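UPF0147 protein MMP1188 (Methanococcus maripaludis S2, PDB 2QZG) is a small all-helical member of an archaeal family of unknown function, seen as two copies that pack against each other. Local coordinates at residues C[17-22]-C[87-92]; C[24-29]-C[76-81]; C[33-38]-C[66-71]; C[44-49]-C[59-64]. All blocks are in the same frame, centred on the assembly; numbering follows the deposited sequence.

Contact 1 of 4, residues C[17-22]-C[87-92]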
# COMPACT_ATOMS: atom_id res chain seq x y z
N LYS C 17 7.40 -9.28 -5.63
CA LYS C 17 6.85 -9.28 -6.99
C LYS C 17 5.86 -8.13 -7.18
O LYS C 17 5.93 -7.38 -8.15
CB LYS C 17 6.15 -10.62 -7.26
CG LYS C 17 5.83 -10.90 -8.72
CD LYS C 17 4.58 -11.77 -8.88
CE LYS C 17 4.90 -13.25 -8.96
NZ LYS C 17 4.97 -13.76 -10.37
N ASN C 18 4.93 -8.01 -6.25
CA ASN C 18 3.90 -7.00 -6.34
C ASN C 18 4.44 -5.58 -6.20
O ASN C 18 4.01 -4.69 -6.92
CB ASN C 18 2.77 -7.30 -5.35
CG ASN C 18 1.72 -8.23 -5.95
OD1 ASN C 18 0.96 -7.82 -6.85
ND2 ASN C 18 1.66 -9.47 -5.47
N ILE C 19 5.40 -5.39 -5.29
CA ILE C 19 6.12 -4.12 -5.16
C ILE C 19 6.91 -3.76 -6.43
O ILE C 19 6.83 -2.63 -6.90
CB ILE C 19 7.05 -4.09 -3.88
CG1 ILE C 19 6.22 -4.03 -2.59
CG2 ILE C 19 8.02 -2.88 -3.96
CD1 ILE C 19 6.97 -4.44 -1.30
N SER C 20 7.66 -4.71 -6.99
CA SER C 20 8.43 -4.49 -8.22
C SER C 20 7.54 -4.08 -9.40
O SER C 20 7.88 -3.18 -10.18
CB SER C 20 9.21 -5.76 -8.62
OG SER C 20 9.93 -6.28 -7.50
N SER C 21 6.41 -4.78 -9.52
CA SER C 21 5.40 -4.46 -10.51
C SER C 21 4.85 -3.03 -10.34
O SER C 21 4.70 -2.30 -11.32
CB SER C 21 4.27 -5.49 -10.39
OG SER C 21 3.02 -4.89 -10.65
N MSE C 22 4.57 -2.63 -9.10
CA MSE C 22 4.08 -1.28 -8.86
C MSE C 22 5.14 -0.24 -9.22
O MSE C 22 4.82 0.79 -9.82
CB MSE C 22 3.63 -1.11 -7.41
CG MSE C 22 2.24 -1.58 -7.16
SE MSE C 22 1.91 -1.50 -5.23
CE MSE C 22 2.88 -3.08 -4.75
N SER C 87 4.79 2.11 1.94
CA SER C 87 4.00 1.44 2.98
C SER C 87 4.22 -0.07 2.96
O SER C 87 4.40 -0.70 3.98
CB SER C 87 2.52 1.74 2.78
OG SER C 87 2.32 3.13 2.89
N GLU C 88 4.14 -0.64 1.77
CA GLU C 88 4.35 -2.07 1.58
C GLU C 88 5.79 -2.49 1.85
O GLU C 88 6.01 -3.50 2.52
CB GLU C 88 3.93 -2.48 0.19
CG GLU C 88 2.42 -2.35 -0.06
CD GLU C 88 2.10 -2.54 -1.53
OE1 GLU C 88 3.01 -2.97 -2.26
OE2 GLU C 88 0.96 -2.28 -1.97
N LEU C 89 6.76 -1.70 1.36
CA LEU C 89 8.20 -1.96 1.66
C LEU C 89 8.48 -2.01 3.15
O LEU C 89 9.31 -2.80 3.60
CB LEU C 89 9.10 -0.91 0.99
CG LEU C 89 9.40 -1.16 -0.49
CD1 LEU C 89 9.93 0.09 -1.22
CD2 LEU C 89 10.39 -2.32 -0.65
N GLU C 90 7.77 -1.18 3.90
CA GLU C 90 7.95 -1.10 5.35
C GLU C 90 7.49 -2.35 6.11
O GLU C 90 7.97 -2.59 7.20
CB GLU C 90 7.32 0.20 5.90
CG GLU C 90 8.10 1.41 5.38
CD GLU C 90 7.63 2.74 5.90
OE1 GLU C 90 6.40 3.00 5.97
OE2 GLU C 90 8.52 3.56 6.23
N THR C 91 6.60 -3.15 5.51
CA THR C 91 6.12 -4.43 6.06
C THR C 91 7.06 -5.61 5.75
O THR C 91 6.86 -6.71 6.25
CB THR C 91 4.74 -4.82 5.47
OG1 THR C 91 4.89 -5.22 4.10
CG2 THR C 91 3.74 -3.67 5.57
N ILE C 92 8.06 -5.37 4.92
CA ILE C 92 9.02 -6.41 4.54
C ILE C 92 9.97 -6.68 5.73
O ILE C 92 10.93 -5.94 5.94
CB ILE C 92 9.79 -6.01 3.25
CG1 ILE C 92 8.82 -5.72 2.09
CG2 ILE C 92 10.83 -7.06 2.86
CD1 ILE C 92 7.80 -6.82 1.76
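I19 and E88 bury more surface here than any other pair of residues, where two antiparallel helices come within 7.3 Å, measured between I19 CA and E88 CA. The isoleucine sends CG1 along the E88 side chain, the two sliding past each other in opposite directions, and I19 CG1 ends 3.4 Å from E88 OE1. A chi1 of -70° sets CG1 anti to the carbonyl carbon, and an extended chi2 carries CD1 into an apolar corner: I19 CD1 is 4.1 Å from L89 CD2 and 4.0 Å from I92 CD1. This buried residue lies inside an up-and-down four-helix bundle, in which helix 12-27 pairs with helix 76-90 and L47 covers the same isoleucine from another side. An alanine at I19 would probably cost L89 and I92 their common neighbour and loosen the seam between these helices. E88 reaches the opposite way, its carboxylate facing the tip of selenomethionine M22, but the two are modelled too close for the detail to carry weight. As modelled, E88 OE1 is buried without a polar partner, a setting that may favour a protonated acid. W83 of the second subunit packs on E88, and its NE1 is hydrogen-bonded to T91 OG1.

Contact 2 of 4, residues C[24-29]-C[76-81]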
# COMPACT_ATOMS: atom_id res chain seq x y z
N GLU C 24 7.51 -0.70 -11.47
CA GLU C 24 7.61 -0.72 -12.94
C GLU C 24 6.55 0.14 -13.61
O GLU C 24 6.79 0.70 -14.69
CB GLU C 24 7.58 -2.16 -13.47
CG GLU C 24 8.01 -2.34 -14.94
CD GLU C 24 9.36 -1.69 -15.29
OE1 GLU C 24 10.32 -1.78 -14.47
OE2 GLU C 24 9.46 -1.07 -16.37
N GLU C 25 5.40 0.26 -12.96
CA GLU C 25 4.30 1.10 -13.44
C GLU C 25 4.73 2.56 -13.56
O GLU C 25 4.52 3.20 -14.60
CB GLU C 25 3.08 0.94 -12.52
CG GLU C 25 1.75 1.47 -13.10
CD GLU C 25 0.54 1.08 -12.24
OE1 GLU C 25 0.73 0.55 -11.12
OE2 GLU C 25 -0.61 1.31 -12.67
N ILE C 26 5.36 3.09 -12.52
CA ILE C 26 5.93 4.45 -12.52
C ILE C 26 7.07 4.59 -13.54
O ILE C 26 7.19 5.63 -14.21
CB ILE C 26 6.51 4.80 -11.15
CG1 ILE C 26 5.41 4.72 -10.05
CG2 ILE C 26 7.22 6.15 -11.20
CD1 ILE C 26 5.96 4.89 -8.63
N VAL C 27 7.91 3.57 -13.63
CA VAL C 27 9.04 3.55 -14.57
C VAL C 27 8.55 3.74 -16.00
O VAL C 27 9.13 4.52 -16.76
CB VAL C 27 9.92 2.27 -14.42
CG1 VAL C 27 10.97 2.13 -15.56
CG2 VAL C 27 10.64 2.27 -13.07
N GLU C 28 7.48 3.05 -16.37
CA GLU C 28 6.96 3.11 -17.74
C GLU C 28 5.99 4.28 -17.95
O GLU C 28 5.46 4.45 -19.05
CB GLU C 28 6.31 1.77 -18.12
CG GLU C 28 7.30 0.60 -18.03
CD GLU C 28 6.73 -0.76 -18.42
OE1 GLU C 28 5.72 -0.81 -19.16
OE2 GLU C 28 7.31 -1.79 -17.98
N ASP C 29 5.76 5.09 -16.91
CA ASP C 29 4.76 6.15 -16.94
C ASP C 29 5.36 7.44 -17.52
O ASP C 29 6.18 8.09 -16.89
CB ASP C 29 4.21 6.37 -15.52
CG ASP C 29 3.09 7.39 -15.46
OD1 ASP C 29 2.88 8.18 -16.42
OD2 ASP C 29 2.42 7.42 -14.41
N ILE C 76 0.66 14.30 -8.59
CA ILE C 76 -0.18 13.80 -7.49
C ILE C 76 -0.34 12.28 -7.54
O ILE C 76 -0.10 11.60 -6.53
CB ILE C 76 -1.57 14.53 -7.44
CG1 ILE C 76 -1.36 16.02 -7.16
CG2 ILE C 76 -2.48 13.87 -6.39
CD1 ILE C 76 -2.65 16.87 -7.03
N HIS C 77 -0.69 11.74 -8.72
CA HIS C 77 -0.93 10.31 -8.89
C HIS C 77 0.29 9.48 -8.52
O HIS C 77 0.18 8.45 -7.85
CB HIS C 77 -1.47 9.98 -10.30
CG HIS C 77 -0.43 9.97 -11.38
ND1 HIS C 77 0.09 11.12 -11.93
CD2 HIS C 77 0.16 8.94 -12.05
CE1 HIS C 77 0.97 10.81 -12.87
NE2 HIS C 77 1.02 9.50 -12.97
N THR C 78 1.46 9.93 -8.95
CA THR C 78 2.69 9.27 -8.60
C THR C 78 2.94 9.30 -7.09
O THR C 78 3.36 8.31 -6.52
CB THR C 78 3.86 9.89 -9.36
OG1 THR C 78 3.47 10.03 -10.73
CG2 THR C 78 5.09 8.97 -9.29
N ARG C 79 2.69 10.45 -6.46
CA ARG C 79 2.93 10.58 -5.03
C ARG C 79 2.16 9.50 -4.26
O ARG C 79 2.70 8.90 -3.32
CB ARG C 79 2.56 11.98 -4.57
CG ARG C 79 2.99 12.30 -3.15
CD ARG C 79 2.63 13.73 -2.77
NE ARG C 79 3.33 14.72 -3.58
CZ ARG C 79 4.63 15.01 -3.46
NH1 ARG C 79 5.38 14.36 -2.56
NH2 ARG C 79 5.18 15.94 -4.24
N THR C 80 0.91 9.25 -4.67
CA THR C 80 0.04 8.22 -4.09
C THR C 80 0.56 6.82 -4.33
O THR C 80 0.54 5.97 -3.42
CB THR C 80 -1.44 8.36 -4.58
OG1 THR C 80 -2.03 9.51 -3.99
CG2 THR C 80 -2.31 7.13 -4.17
N GLN C 81 1.03 6.57 -5.55
CA GLN C 81 1.62 5.28 -5.89
C GLN C 81 2.83 5.02 -5.02
O GLN C 81 2.98 3.93 -4.50
CB GLN C 81 1.98 5.19 -7.39
CG GLN C 81 0.75 5.08 -8.29
CD GLN C 81 1.05 5.32 -9.77
OE1 GLN C 81 2.16 5.64 -10.14
NE2 GLN C 81 0.02 5.20 -10.61
O HOH W 1 3.62 7.60 -11.73
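Q81 reaches across from helix 76-90 toward the C-terminal end of helix 12-27, which runs antiparallel to it. Its CB lies 4.2 Å from I26 CD1; CG, anti to the carbonyl carbon, and CD carry the extended chain past the isoleucine, which runs the opposite way. At the tip, Q81 OE1 sits 3.4 Å from I26 CG1 and accepts a hydrogen bond from a water, 2.9 Å away, while Q81 NE2 lies a long 4.4 Å from E25 OE2. That water also donates to D29 OD2 and accepts from T78 OG1 at 2.6 Å, so one molecule joins three side chains. D29 OD2 has a second, direct partner: H77 NE2 donates to it over 2.9 Å, with an N-H...O angle of 157°. The bond uses the syn lone pair of the carboxylate and lies in the imidazole plane, although the two flat groups are turned 44° apart. T78 OG1 lies over one face of the ring, toward its rim, while T78 CG2 packs 4.0 Å from I26 CG2. D29 OD1 is held by T31 OG1, in the connection to helix 34-46. With an alanine at D29, H77 would probably lose its acceptor, T31 its partner and the water one of its three. On the inner side, I26 packs on A40 of helix 34-46 and on I82 and I85 of helix 76-90.

Contact 3 of 4, residues C[33-38]-C[66-71]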
# COMPACT_ATOMS: atom_id res chain seq x y z
N PRO C 33 8.33 13.00 -14.57
CA PRO C 33 9.71 13.44 -14.83
C PRO C 33 10.69 12.25 -14.87
O PRO C 33 10.59 11.31 -14.08
CB PRO C 33 10.01 14.35 -13.64
CG PRO C 33 8.68 14.94 -13.29
CD PRO C 33 7.67 13.85 -13.56
N ARG C 34 11.62 12.31 -15.80
CA ARG C 34 12.57 11.24 -16.00
C ARG C 34 13.37 10.92 -14.74
O ARG C 34 13.69 9.77 -14.49
CB ARG C 34 13.47 11.51 -17.22
CG ARG C 34 12.67 11.49 -18.51
CD ARG C 34 13.51 11.47 -19.73
NE ARG C 34 13.87 10.11 -20.12
CZ ARG C 34 13.24 9.41 -21.06
NH1 ARG C 34 12.21 9.93 -21.72
NH2 ARG C 34 13.65 8.18 -21.32
N ASN C 35 13.68 11.93 -13.92
CA ASN C 35 14.42 11.69 -12.69
C ASN C 35 13.65 10.86 -11.64
O ASN C 35 14.24 10.13 -10.86
CB ASN C 35 14.94 13.00 -12.09
CG ASN C 35 13.83 13.85 -11.51
OD1 ASN C 35 12.85 14.17 -12.19
ND2 ASN C 35 13.97 14.22 -10.23
N ILE C 36 12.33 10.97 -11.66
CA ILE C 36 11.48 10.27 -10.70
C ILE C 36 11.24 8.83 -11.17
O ILE C 36 11.23 7.89 -10.36
CB ILE C 36 10.15 11.01 -10.45
CG1 ILE C 36 10.42 12.34 -9.74
CG2 ILE C 36 9.18 10.16 -9.62
CD1 ILE C 36 9.33 13.40 -9.96
N ARG C 37 11.00 8.68 -12.46
CA ARG C 37 11.02 7.39 -13.13
C ARG C 37 12.34 6.62 -12.93
O ARG C 37 12.33 5.40 -12.74
CB ARG C 37 10.76 7.60 -14.63
CG ARG C 37 9.41 8.23 -14.97
CD ARG C 37 9.33 8.61 -16.47
NE ARG C 37 9.39 7.43 -17.32
CZ ARG C 37 9.44 7.42 -18.65
NH1 ARG C 37 9.44 8.54 -19.36
NH2 ARG C 37 9.49 6.26 -19.28
N ALA C 38 13.48 7.32 -13.02
CA ALA C 38 14.79 6.69 -12.76
C ALA C 38 14.93 6.27 -11.29
O ALA C 38 15.44 5.18 -11.01
CB ALA C 38 15.94 7.60 -13.18
N ASP C 66 12.11 8.04 -0.87
CA ASP C 66 12.02 9.16 0.09
C ASP C 66 12.84 10.36 -0.37
O ASP C 66 12.42 11.50 -0.20
CB ASP C 66 12.49 8.75 1.48
CG ASP C 66 11.44 7.99 2.26
OD1 ASP C 66 10.31 7.78 1.75
OD2 ASP C 66 11.74 7.61 3.41
N ASP C 67 14.01 10.10 -0.96
CA ASP C 67 14.86 11.17 -1.49
C ASP C 67 14.19 11.92 -2.63
O ASP C 67 14.37 13.12 -2.78
CB ASP C 67 16.21 10.60 -1.98
CG ASP C 67 17.12 10.14 -0.84
OD1 ASP C 67 16.66 10.03 0.34
OD2 ASP C 67 18.31 9.88 -1.14
N ILE C 68 13.44 11.19 -3.46
CA ILE C 68 12.81 11.78 -4.64
C ILE C 68 11.45 12.40 -4.31
O ILE C 68 10.87 13.13 -5.11
CB ILE C 68 12.71 10.75 -5.81
CG1 ILE C 68 12.79 11.44 -7.16
CG2 ILE C 68 11.46 9.86 -5.68
CD1 ILE C 68 14.22 11.76 -7.62
N SER C 69 10.97 12.13 -3.09
CA SER C 69 9.67 12.60 -2.61
C SER C 69 9.67 14.10 -2.38
O SER C 69 8.61 14.72 -2.35
CB SER C 69 9.30 11.89 -1.30
OG SER C 69 9.91 12.52 -0.18
N GLU C 70 10.86 14.66 -2.20
CA GLU C 70 11.01 16.08 -1.93
C GLU C 70 11.13 16.90 -3.23
O GLU C 70 11.30 18.12 -3.20
CB GLU C 70 12.21 16.31 -1.01
CG GLU C 70 12.03 17.47 -0.01
CD GLU C 70 11.13 17.11 1.17
OE1 GLU C 70 11.03 15.91 1.52
OE2 GLU C 70 10.51 18.03 1.74
N ASP C 71 11.02 16.19 -4.35
CA ASP C 71 11.02 16.79 -5.69
C ASP C 71 9.72 17.58 -5.87
O ASP C 71 8.63 17.02 -5.75
CB ASP C 71 11.13 15.69 -6.76
CG ASP C 71 11.74 16.19 -8.05
OD1 ASP C 71 10.98 16.69 -8.92
OD2 ASP C 71 12.97 16.06 -8.22
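The first turn of helix 34-46 and the end of helix 54-68 run antiparallel, with I36 CA and I68 CA 6.4 Å apart, and the second segment then folds into a type I beta turn from I68 to D71. P33 is the N-cap residue, its carbonyl oxygen accepting from both I36 N and R37 N. Two isoleucines form the apolar half of the contact. They cross obliquely and touch through their middle carbons, I36 CG1 to I68 CG1 at 3.6 Å, while I68 CG2 takes the crowded place between backbone N and carbonyl carbon. With CG1 thus directed at the first helix, I68 CD1 arrives 3.6 Å from N35 ND2. The polar half is a tip-to-tip meeting of amide and carboxylate: N35 ND2 donates to D71 OD2 over 2.9 Å, at an N-H...O angle of 142°. The oxygen lies close to the amide plane, yet the nitrogen stands well above the plane of the carboxylate, the two planes being 46° apart. N35 CG is in the crowded position between N and C (chi1 71°), which brings the amide round to the turn. The other oxygen, D71 OD1, is 3.8 Å from I36 CD1 and takes a weak hydrogen bond from N73 N. M74, in the connection to helix 76-90, packs on both isoleucines, and R37 NE bonds V27 O at the end of helix 12-27.

Contact 4 of 4, residues C[44-49]-C[59-64]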
# COMPACT_ATOMS: atom_id res chain seq x y z
N LYS C 44 13.62 -0.29 -7.52
CA LYS C 44 13.31 -1.64 -7.98
C LYS C 44 14.55 -2.54 -8.05
O LYS C 44 14.51 -3.70 -7.62
CB LYS C 44 12.58 -1.56 -9.32
CG LYS C 44 12.01 -2.88 -9.78
CD LYS C 44 11.40 -2.79 -11.18
CE LYS C 44 11.74 -4.03 -11.96
NZ LYS C 44 11.22 -4.08 -13.36
N ASN C 45 15.66 -2.01 -8.58
CA ASN C 45 16.90 -2.78 -8.64
C ASN C 45 17.54 -2.98 -7.26
O ASN C 45 18.20 -3.98 -7.05
CB ASN C 45 17.90 -2.14 -9.61
CG ASN C 45 17.42 -2.19 -11.04
OD1 ASN C 45 16.90 -3.20 -11.50
ND2 ASN C 45 17.61 -1.10 -11.77
N ALA C 46 17.36 -2.02 -6.36
CA ALA C 46 17.80 -2.16 -4.96
C ALA C 46 17.21 -3.41 -4.29
O ALA C 46 17.89 -4.05 -3.49
CB ALA C 46 17.44 -0.90 -4.16
N LEU C 47 15.97 -3.74 -4.63
CA LEU C 47 15.28 -4.92 -4.08
C LEU C 47 15.87 -6.25 -4.49
O LEU C 47 15.63 -7.26 -3.83
CB LEU C 47 13.80 -4.94 -4.47
CG LEU C 47 12.90 -3.90 -3.85
CD1 LEU C 47 11.50 -4.02 -4.43
CD2 LEU C 47 12.88 -4.07 -2.33
N HIS C 48 16.61 -6.25 -5.59
CA HIS C 48 17.23 -7.45 -6.11
C HIS C 48 18.74 -7.43 -5.92
O HIS C 48 19.47 -8.17 -6.57
CB HIS C 48 16.84 -7.60 -7.59
CG HIS C 48 15.37 -7.74 -7.81
ND1 HIS C 48 14.52 -6.65 -7.85
CD2 HIS C 48 14.58 -8.83 -7.95
CE1 HIS C 48 13.28 -7.07 -8.02
NE2 HIS C 48 13.29 -8.39 -8.09
N ASN C 49 19.22 -6.57 -5.03
CA ASN C 49 20.63 -6.57 -4.69
C ASN C 49 20.87 -7.70 -3.71
O ASN C 49 20.77 -7.50 -2.50
CB ASN C 49 21.08 -5.21 -4.12
CG ASN C 49 22.58 -5.14 -3.89
OD1 ASN C 49 23.31 -6.06 -4.22
ND2 ASN C 49 23.05 -4.04 -3.30
N ALA C 59 14.99 -0.98 2.78
CA ALA C 59 15.36 0.35 3.26
C ALA C 59 16.05 1.17 2.18
O ALA C 59 15.82 2.37 2.08
CB ALA C 59 16.27 0.21 4.45
N THR C 60 16.94 0.53 1.43
CA THR C 60 17.63 1.17 0.31
C THR C 60 16.60 1.62 -0.74
O THR C 60 16.70 2.74 -1.26
CB THR C 60 18.63 0.22 -0.33
OG1 THR C 60 19.51 -0.27 0.70
CG2 THR C 60 19.46 0.92 -1.44
N ALA C 61 15.63 0.75 -1.04
CA ALA C 61 14.56 1.09 -1.98
C ALA C 61 13.70 2.23 -1.43
O ALA C 61 13.35 3.15 -2.17
CB ALA C 61 13.73 -0.12 -2.25
N ILE C 62 13.38 2.17 -0.14
CA ILE C 62 12.61 3.24 0.50
C ILE C 62 13.38 4.54 0.39
O ILE C 62 12.79 5.57 0.10
CB ILE C 62 12.29 2.94 1.98
CG1 ILE C 62 11.25 1.82 2.09
CG2 ILE C 62 11.83 4.19 2.70
CD1 ILE C 62 11.11 1.24 3.51
N GLN C 63 14.69 4.46 0.62
CA GLN C 63 15.56 5.64 0.60
C GLN C 63 15.53 6.35 -0.74
O GLN C 63 15.38 7.56 -0.79
CB GLN C 63 17.00 5.27 0.96
CG GLN C 63 17.88 6.45 1.30
CD GLN C 63 17.90 6.76 2.78
OE1 GLN C 63 18.54 6.05 3.56
NE2 GLN C 63 17.23 7.85 3.18
N TYR C 64 15.67 5.59 -1.83
CA TYR C 64 15.53 6.15 -3.19
C TYR C 64 14.23 6.93 -3.36
O TYR C 64 14.22 8.01 -3.92
CB TYR C 64 15.61 5.05 -4.26
CG TYR C 64 17.01 4.65 -4.64
CD1 TYR C 64 17.87 5.54 -5.29
CD2 TYR C 64 17.49 3.37 -4.35
CE1 TYR C 64 19.18 5.17 -5.64
CE2 TYR C 64 18.80 2.99 -4.69
CZ TYR C 64 19.64 3.89 -5.34
OH TYR C 64 20.92 3.51 -5.68
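Helix 34-46 and helix 54-68 run antiparallel and come very close here, A46 CA and A61 CA being 5.5 Å apart; a type I beta turn from A46 to N49 follows at the end of the first helix. Small residues make such an approach possible, since each presents a single methyl group: A46 CB lies 4.2 Å from A61 CB. The A46 methyl sits among three neighbours of the opposing helix. Besides A61 it meets T60 CG2 at 3.8 Å, the threonine methyl standing anti to its own backbone N, and it lies near the plane of the Y64 ring, at the edge, with A46 CB 4.2 Å from Y64 CE2. T60 turns its hydroxyl back to V56 O in its own helix. L47 CD2 also touches A61 CB, at 4.0 Å. H48 ND1 donates to K44 O over 3.0 Å, the carbonyl oxygen lying in the imidazole plane, and this bond ties the ring back to the last turn. L47 continues inward to S20 of helix 12-27 and to L89 of helix 76-90, while A61 packs on L89 as well.

The four contacts illustrate how an up-and-down bundle can be read as nested pairings. Along the chain contact 1 encloses contact 2, which encloses contact 3, which in turn encloses contact 4. Contacts 1 and 2 join helices 12-27 and 76-90, and their centres are about 13 Å apart. Contacts 3 and 4 join helices 34-46 and 54-68. The centres of contacts 3 and 4 are about 14 Å apart. Contact 1 packs against contact 4, where I62 meets L89 and E90; contact 2 touches contact 3 through probable hydrogen bonds and contact 4 through the E24-K44 salt bridge. Only contacts 1 and 2 touch the second subunit, so the first and last helices also probably contribute to packing against it.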